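Local coordinates for protein diaminopimelate decarboxylase (Aquifex aeolicus, PDB 2P3E) that probably catalyses the pyridoxal phosphate-dependent decarboxylation of meso-diaminopimelate to L-lysine, the last step of lysine biosynthesis by the diaminopimelate pathway, at residues 60-63 against 64-68; 83-87 against 88-92. All blocks are in the same frame, centred on the assembly; numbering follows the deposited sequence.

Contact 1. Residues 60-63 against 64-68; sequences ICYA and VKANF
Tyr-62, Ala-63 and Val-64 carry this local turn, in which the end of strand 59-63 passes directly into a short 3-10 segment. The ring of Tyr-62 reaches forward over the turn because its CG stands anti to the backbone N (chi1 168°). Its OH donates to the carbonyl O of Asn-67 at 2.8 Å. The bond is well directed: the hydroxyl lies in the carbonyl plane, on a lone pair, and Asn-67 O sits at the ring edge. The backbone N of Val-64 lies over one face of the ring, toward the rim. The Val-64 side chain crosses Tyr-62 at about a right angle, with CG2 3.9 Å from Tyr-62 CD2. Ala-66 CB comes within 3.8 Å of Tyr-62 OH. Ala-63 O accepts from Ala-66 N at 3.1 Å, a nearly straight bond (166°) that arrives from above the carbonyl plane. Ala-63 CB lies 4.2 Å from Lys-65 CG. The Asn-67 amide is held from outside the turn, ND2 by Gly-375 O and Tyr-39 OH, and OD1 by Asn-69 N. Val-73 and Leu-76 of helix 70-78 pack on Tyr-62. Lys-65 is probably the lysine that carries pyridoxal phosphate, though no cofactor is attached here. A cofactor lysine just past the end of a barrel strand is characteristic of the cofactor-binding barrel of class-II decarboxylases.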
ATOM      1  N   ILE B  60       5.431 -21.398  19.697  1.00 15.27           N
ATOM      2  CA  ILE B  60       4.902 -21.012  18.397  1.00 15.08           C
ATOM      3  C   ILE B  60       4.568 -19.513  18.412  1.00 15.10           C
ATOM      4  O   ILE B  60       3.578 -19.097  18.999  1.00 14.68           O
ATOM      5  CB  ILE B  60       3.683 -21.869  17.994  1.00 15.31           C
ATOM      6  CG1 ILE B  60       3.985 -23.367  18.167  1.00 15.88           C
ATOM      7  CG2 ILE B  60       3.224 -21.533  16.536  1.00 13.78           C
ATOM      8  CD1 ILE B  60       5.213 -23.890  17.370  1.00 13.73           C
ATOM      9  N   CYS B  61       5.422 -18.713  17.783  1.00 14.73           N
ATOM     10  CA  CYS B  61       5.244 -17.258  17.754  1.00 15.05           C
ATOM     11  C   CYS B  61       4.530 -16.830  16.487  1.00 14.91           C
ATOM     12  O   CYS B  61       5.099 -16.935  15.396  1.00 16.93           O
ATOM     13  CB  CYS B  61       6.597 -16.566  17.818  1.00 14.64           C
ATOM     14  SG  CYS B  61       7.397 -16.580  19.437  1.00 17.23           S
ATOM     15  N   TYR B  62       3.305 -16.331  16.610  1.00 13.97           N
ATOM     16  CA  TYR B  62       2.574 -15.834  15.434  1.00 12.77           C
ATOM     17  C   TYR B  62       3.281 -14.611  14.822  1.00 11.84           C
ATOM     18  O   TYR B  62       3.609 -13.669  15.532  1.00 12.47           O
ATOM     19  CB  TYR B  62       1.113 -15.522  15.785  1.00 12.32           C
ATOM     20  CG  TYR B  62       0.423 -14.745  14.703  1.00 12.10           C
ATOM     21  CD1 TYR B  62       0.288 -15.279  13.407  1.00 12.54           C
ATOM     22  CD2 TYR B  62      -0.058 -13.456  14.950  1.00 13.26           C
ATOM     23  CE1 TYR B  62      -0.337 -14.542  12.388  1.00 13.36           C
ATOM     24  CE2 TYR B  62      -0.662 -12.714  13.937  1.00 14.17           C
ATOM     25  CZ  TYR B  62      -0.799 -13.272  12.668  1.00 12.70           C
ATOM     26  OH  TYR B  62      -1.399 -12.538  11.679  1.00 14.32           O
ATOM     27  N   ALA B  63       3.559 -14.654  13.518  1.00 11.24           N
ATOM     28  CA  ALA B  63       4.187 -13.518  12.826  1.00 10.84           C
ATOM     29  C   ALA B  63       3.127 -12.453  12.553  1.00 10.68           C
ATOM     30  O   ALA B  63       2.362 -12.527  11.581  1.00 10.41           O
ATOM     31  CB  ALA B  63       4.853 -13.969  11.510  1.00 10.12           C
ATOM     32  N   VAL B  64       3.087 -11.463  13.439  1.00 10.98           N
ATOM     33  CA  VAL B  64       2.073 -10.419  13.427  1.00 11.01           C
ATOM     34  C   VAL B  64       2.023  -9.621  12.108  1.00 10.60           C
ATOM     35  O   VAL B  64       0.970  -9.115  11.724  1.00 10.99           O
ATOM     36  CB  VAL B  64       2.247  -9.502  14.673  1.00 10.99           C
ATOM     37  CG1 VAL B  64       1.218  -8.371  14.673  1.00 11.57           C
ATOM     38  CG2 VAL B  64       2.097 -10.369  15.966  1.00 12.08           C
ATOM     39  N   LYS B  65       3.139  -9.549  11.394  1.00 10.65           N
ATOM     40  CA  LYS B  65       3.172  -8.879  10.089  1.00 10.25           C
ATOM     41  C   LYS B  65       2.106  -9.381   9.092  1.00  9.96           C
ATOM     42  O   LYS B  65       1.662  -8.620   8.223  1.00  9.61           O
ATOM     43  CB  LYS B  65       4.572  -9.008   9.450  1.00 11.21           C
ATOM     44  CG  LYS B  65       5.038 -10.473   9.242  1.00  9.89           C
ATOM     45  CD  LYS B  65       6.416 -10.483   8.597  1.00 12.89           C
ATOM     46  CE  LYS B  65       6.890 -11.915   8.489  1.00 17.68           C
ATOM     47  NZ  LYS B  65       8.184 -11.950   7.762  1.00 22.61           N
ATOM     48  N   ALA B  66       1.708 -10.652   9.200  1.00  9.45           N
ATOM     49  CA  ALA B  66       0.743 -11.241   8.258  1.00  9.73           C
ATOM     50  C   ALA B  66      -0.647 -10.612   8.371  1.00  9.47           C
ATOM     51  O   ALA B  66      -1.357 -10.505   7.378  1.00  9.76           O
ATOM     52  CB  ALA B  66       0.645 -12.745   8.455  1.00  9.55           C
ATOM     53  N   ASN B  67      -1.030 -10.226   9.586  1.00  9.72           N
ATOM     54  CA  ASN B  67      -2.379  -9.736   9.894  1.00  9.79           C
ATOM     55  C   ASN B  67      -2.418  -9.186  11.316  1.00  9.91           C
ATOM     56  O   ASN B  67      -2.180  -9.937  12.266  1.00  9.65           O
ATOM     57  CB  ASN B  67      -3.417 -10.869   9.776  1.00 10.13           C
ATOM     58  CG  ASN B  67      -4.844 -10.338   9.703  1.00 10.54           C
ATOM     59  OD1 ASN B  67      -5.258  -9.508  10.527  1.00 12.30           O
ATOM     60  ND2 ASN B  67      -5.597 -10.794   8.712  1.00  9.20           N
ATOM     61  N   PHE B  68      -2.709  -7.890  11.450  1.00  9.78           N
ATOM     62  CA  PHE B  68      -2.661  -7.210  12.728  1.00 10.19           C
ATOM     63  C   PHE B  68      -4.008  -7.030  13.419  1.00 10.60           C
ATOM     64  O   PHE B  68      -4.086  -6.316  14.412  1.00 10.63           O
ATOM     65  CB  PHE B  68      -1.896  -5.845  12.649  1.00 10.49           C
ATOM     66  CG  PHE B  68      -2.418  -4.886  11.624  1.00 11.61           C
ATOM     67  CD1 PHE B  68      -3.670  -4.288  11.766  1.00 13.16           C
ATOM     68  CD2 PHE B  68      -1.641  -4.562  10.499  1.00 12.39           C
ATOM     69  CE1 PHE B  68      -4.157  -3.393  10.812  1.00 14.69           C
ATOM     70  CE2 PHE B  68      -2.110  -3.662   9.547  1.00 12.52           C
ATOM     71  CZ  PHE B  68      -3.376  -3.082   9.691  1.00 12.59           C
TER

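Contact 2. Residues 83-87 against 88-92; sequences ADIVS and GGELY
Strand 83-85 runs through Val-86 and Ser-87 into helix 88-92, whose axis lies 8.3 Å from that of the strand and points almost back along it, at 158°. Ser-87 occupies the N-cap. Its OG accepts from Glu-90 N at 3.1 Å, and the N-H points well at it (158°). With chi1 at 73°, OG lies between the backbone N and the carbonyl carbon of its own residue, which turns it to the first turn of the helix. The same hydroxyl is hydrogen-bonded to Asn-386 O of the second subunit, so the cap is also part of the dimer interface. Ser-87 O accepts from Leu-91 N at 3.1 Å and takes a weak bond from Glu-90 N.

Glu-90 folds back over the turn. Its CG is anti to the carbonyl carbon and the chain beyond is extended, which carries the carboxylate to the strand end. There Glu-90 OE1 accepts from Val-86 N at 2.8 Å, met from above the carboxylate plane. A water donates to both Glu-90 OE1 (2.6 Å) and Asp-84 O (2.8 Å). OE1 is therefore gripped twice, and the carboxylate is tied directly to Val-86 N and, through the water, to Asp-84 O. Val-86 CG2 lies against the carboxylate.

Nearer the backbone of Glu-90, the side chains of Ile-85 and Glu-90 lie alongside, pointing opposite ways, CB to CB at 3.7 Å. Ile-85 CD1 reaches Leu-91 CB at 3.6 Å. Ile-104 of strand 104-106 touches both Ile-85 and Leu-91, placing this apolar patch between helix and sheet. A strand followed by a returning helix is the first half of a beta-alpha-beta unit; here Ser-87 caps the helix, in the TIM-like barrel of the pyridoxal-binding domain.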
ATOM      1  N   ALA B  83       4.270 -14.098  19.957  1.00 13.38           N
ATOM      2  CA  ALA B  83       4.241 -13.117  18.878  1.00 13.81           C
ATOM      3  C   ALA B  83       5.653 -12.819  18.381  1.00 13.79           C
ATOM      4  O   ALA B  83       6.564 -12.513  19.164  1.00 14.55           O
ATOM      5  CB  ALA B  83       3.504 -11.830  19.299  1.00 12.52           C
ATOM      6  N   ASP B  84       5.830 -12.973  17.077  1.00 13.76           N
ATOM      7  CA  ASP B  84       7.026 -12.529  16.372  1.00 13.70           C
ATOM      8  C   ASP B  84       6.693 -11.145  15.826  1.00 13.48           C
ATOM      9  O   ASP B  84       5.828 -11.003  14.957  1.00 12.97           O
ATOM     10  CB  ASP B  84       7.368 -13.547  15.266  1.00 14.03           C
ATOM     11  CG  ASP B  84       8.267 -12.975  14.150  1.00 17.62           C
ATOM     12  OD1 ASP B  84       9.174 -12.184  14.412  1.00 18.99           O
ATOM     13  OD2 ASP B  84       8.037 -13.330  12.973  1.00 22.01           O
ATOM     14  N   ILE B  85       7.362 -10.132  16.368  1.00 12.49           N
ATOM     15  CA  ILE B  85       7.070  -8.747  16.033  1.00 13.34           C
ATOM     16  C   ILE B  85       8.226  -8.086  15.308  1.00 13.35           C
ATOM     17  O   ILE B  85       9.373  -8.526  15.449  1.00 13.92           O
ATOM     18  CB  ILE B  85       6.690  -7.921  17.311  1.00 13.02           C
ATOM     19  CG1 ILE B  85       7.896  -7.811  18.279  1.00 12.82           C
ATOM     20  CG2 ILE B  85       5.441  -8.550  17.981  1.00 13.68           C
ATOM     21  CD1 ILE B  85       7.769  -6.741  19.388  1.00 14.22           C
ATOM     22  N   VAL B  86       7.922  -7.043  14.521  1.00 13.52           N
ATOM     23  CA  VAL B  86       8.943  -6.276  13.789  1.00 13.60           C
ATOM     24  C   VAL B  86       8.818  -4.753  13.995  1.00 13.64           C
ATOM     25  O   VAL B  86       9.455  -3.974  13.301  1.00 13.98           O
ATOM     26  CB  VAL B  86       8.948  -6.623  12.238  1.00 14.26           C
ATOM     27  CG1 VAL B  86       9.199  -8.118  12.019  1.00 13.65           C
ATOM     28  CG2 VAL B  86       7.632  -6.229  11.596  1.00 13.64           C
ATOM     29  N   SER B  87       8.026  -4.322  14.974  1.00 13.82           N
ATOM     30  CA  SER B  87       7.839  -2.884  15.207  1.00 13.25           C
ATOM     31  C   SER B  87       7.226  -2.672  16.585  1.00 13.54           C
ATOM     32  O   SER B  87       6.713  -3.612  17.204  1.00 13.18           O
ATOM     33  CB  SER B  87       6.891  -2.283  14.149  1.00 12.70           C
ATOM     34  OG  SER B  87       5.551  -2.691  14.401  1.00 12.17           O
ATOM     35  N   GLY B  88       7.302  -1.425  17.048  1.00 13.37           N
ATOM     36  CA  GLY B  88       6.655  -0.998  18.280  1.00 13.78           C
ATOM     37  C   GLY B  88       5.151  -1.128  18.196  1.00 13.41           C
ATOM     38  O   GLY B  88       4.513  -1.424  19.190  1.00 13.58           O
ATOM     39  N   GLY B  89       4.580  -0.904  17.009  1.00 13.04           N
ATOM     40  CA  GLY B  89       3.139  -1.104  16.819  1.00 12.54           C
ATOM     41  C   GLY B  89       2.688  -2.541  17.049  1.00 12.30           C
ATOM     42  O   GLY B  89       1.609  -2.777  17.608  1.00 12.52           O
ATOM     43  N   GLU B  90       3.487  -3.501  16.587  1.00 12.30           N
ATOM     44  CA  GLU B  90       3.179  -4.940  16.789  1.00 12.20           C
ATOM     45  C   GLU B  90       3.396  -5.361  18.242  1.00 12.43           C
ATOM     46  O   GLU B  90       2.668  -6.215  18.765  1.00 12.48           O
ATOM     47  CB  GLU B  90       3.977  -5.815  15.814  1.00 12.69           C
ATOM     48  CG  GLU B  90       3.695  -5.491  14.324  1.00 11.92           C
ATOM     49  CD  GLU B  90       4.314  -6.494  13.351  1.00 13.25           C
ATOM     50  OE1 GLU B  90       5.211  -7.292  13.749  1.00 14.24           O
ATOM     51  OE2 GLU B  90       3.892  -6.479  12.171  1.00 13.29           O
ATOM     52  N   LEU B  91       4.367  -4.733  18.895  1.00 13.19           N
ATOM     53  CA  LEU B  91       4.541  -4.905  20.356  1.00 13.78           C
ATOM     54  C   LEU B  91       3.263  -4.474  21.098  1.00 14.23           C
ATOM     55  O   LEU B  91       2.730  -5.219  21.923  1.00 13.24           O
ATOM     56  CB  LEU B  91       5.753  -4.128  20.864  1.00 12.86           C
ATOM     57  CG  LEU B  91       6.000  -4.212  22.393  1.00 14.90           C
ATOM     58  CD1 LEU B  91       6.359  -5.639  22.849  1.00 14.01           C
ATOM     59  CD2 LEU B  91       7.067  -3.223  22.845  1.00 14.30           C
ATOM     60  N   TYR B  92       2.803  -3.263  20.789  1.00 15.37           N
ATOM     61  CA  TYR B  92       1.556  -2.698  21.341  1.00 16.70           C
ATOM     62  C   TYR B  92       0.413  -3.667  21.116  1.00 17.12           C
ATOM     63  O   TYR B  92      -0.322  -4.004  22.050  1.00 17.63           O
ATOM     64  CB  TYR B  92       1.293  -1.319  20.707  1.00 17.03           C
ATOM     65  CG  TYR B  92      -0.159  -0.871  20.578  1.00 18.93           C
ATOM     66  CD1 TYR B  92      -0.729  -0.010  21.517  1.00 20.74           C
ATOM     67  CD2 TYR B  92      -0.939  -1.270  19.487  1.00 19.44           C
ATOM     68  CE1 TYR B  92      -2.056   0.421  21.404  1.00 20.72           C
ATOM     69  CE2 TYR B  92      -2.276  -0.863  19.368  1.00 22.22           C
ATOM     70  CZ  TYR B  92      -2.818  -0.014  20.329  1.00 20.65           C
ATOM     71  OH  TYR B  92      -4.121   0.403  20.188  1.00 22.56           O
TER
HETATM   72  O   HOH W   1       5.793  -9.599  12.587  1.00 10.18           O

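Along the chain the two contacts come in series. Contact 1 closes its turn after strand 59-63, and helix 70-78 then leads to strand 82-85. Contact 2 closes the next turn, into helix 88-96. Neither nests in the other. Their strands are parallel neighbours in the barrel sheet, and the turns meet side by side: Tyr-62 O lies 2.8 Å from Asp-84 N, a probable hydrogen bond, and Val-64 N probably bonds to Asp-84 O. Glu-90 also packs against Val-64 and Lys-65, joining helix 88-96 to the turn bearing the probable cofactor-attachment lysine. Both contacts touch the second subunit, with Asn-386 of that subunit meeting Lys-65 and Ser-87.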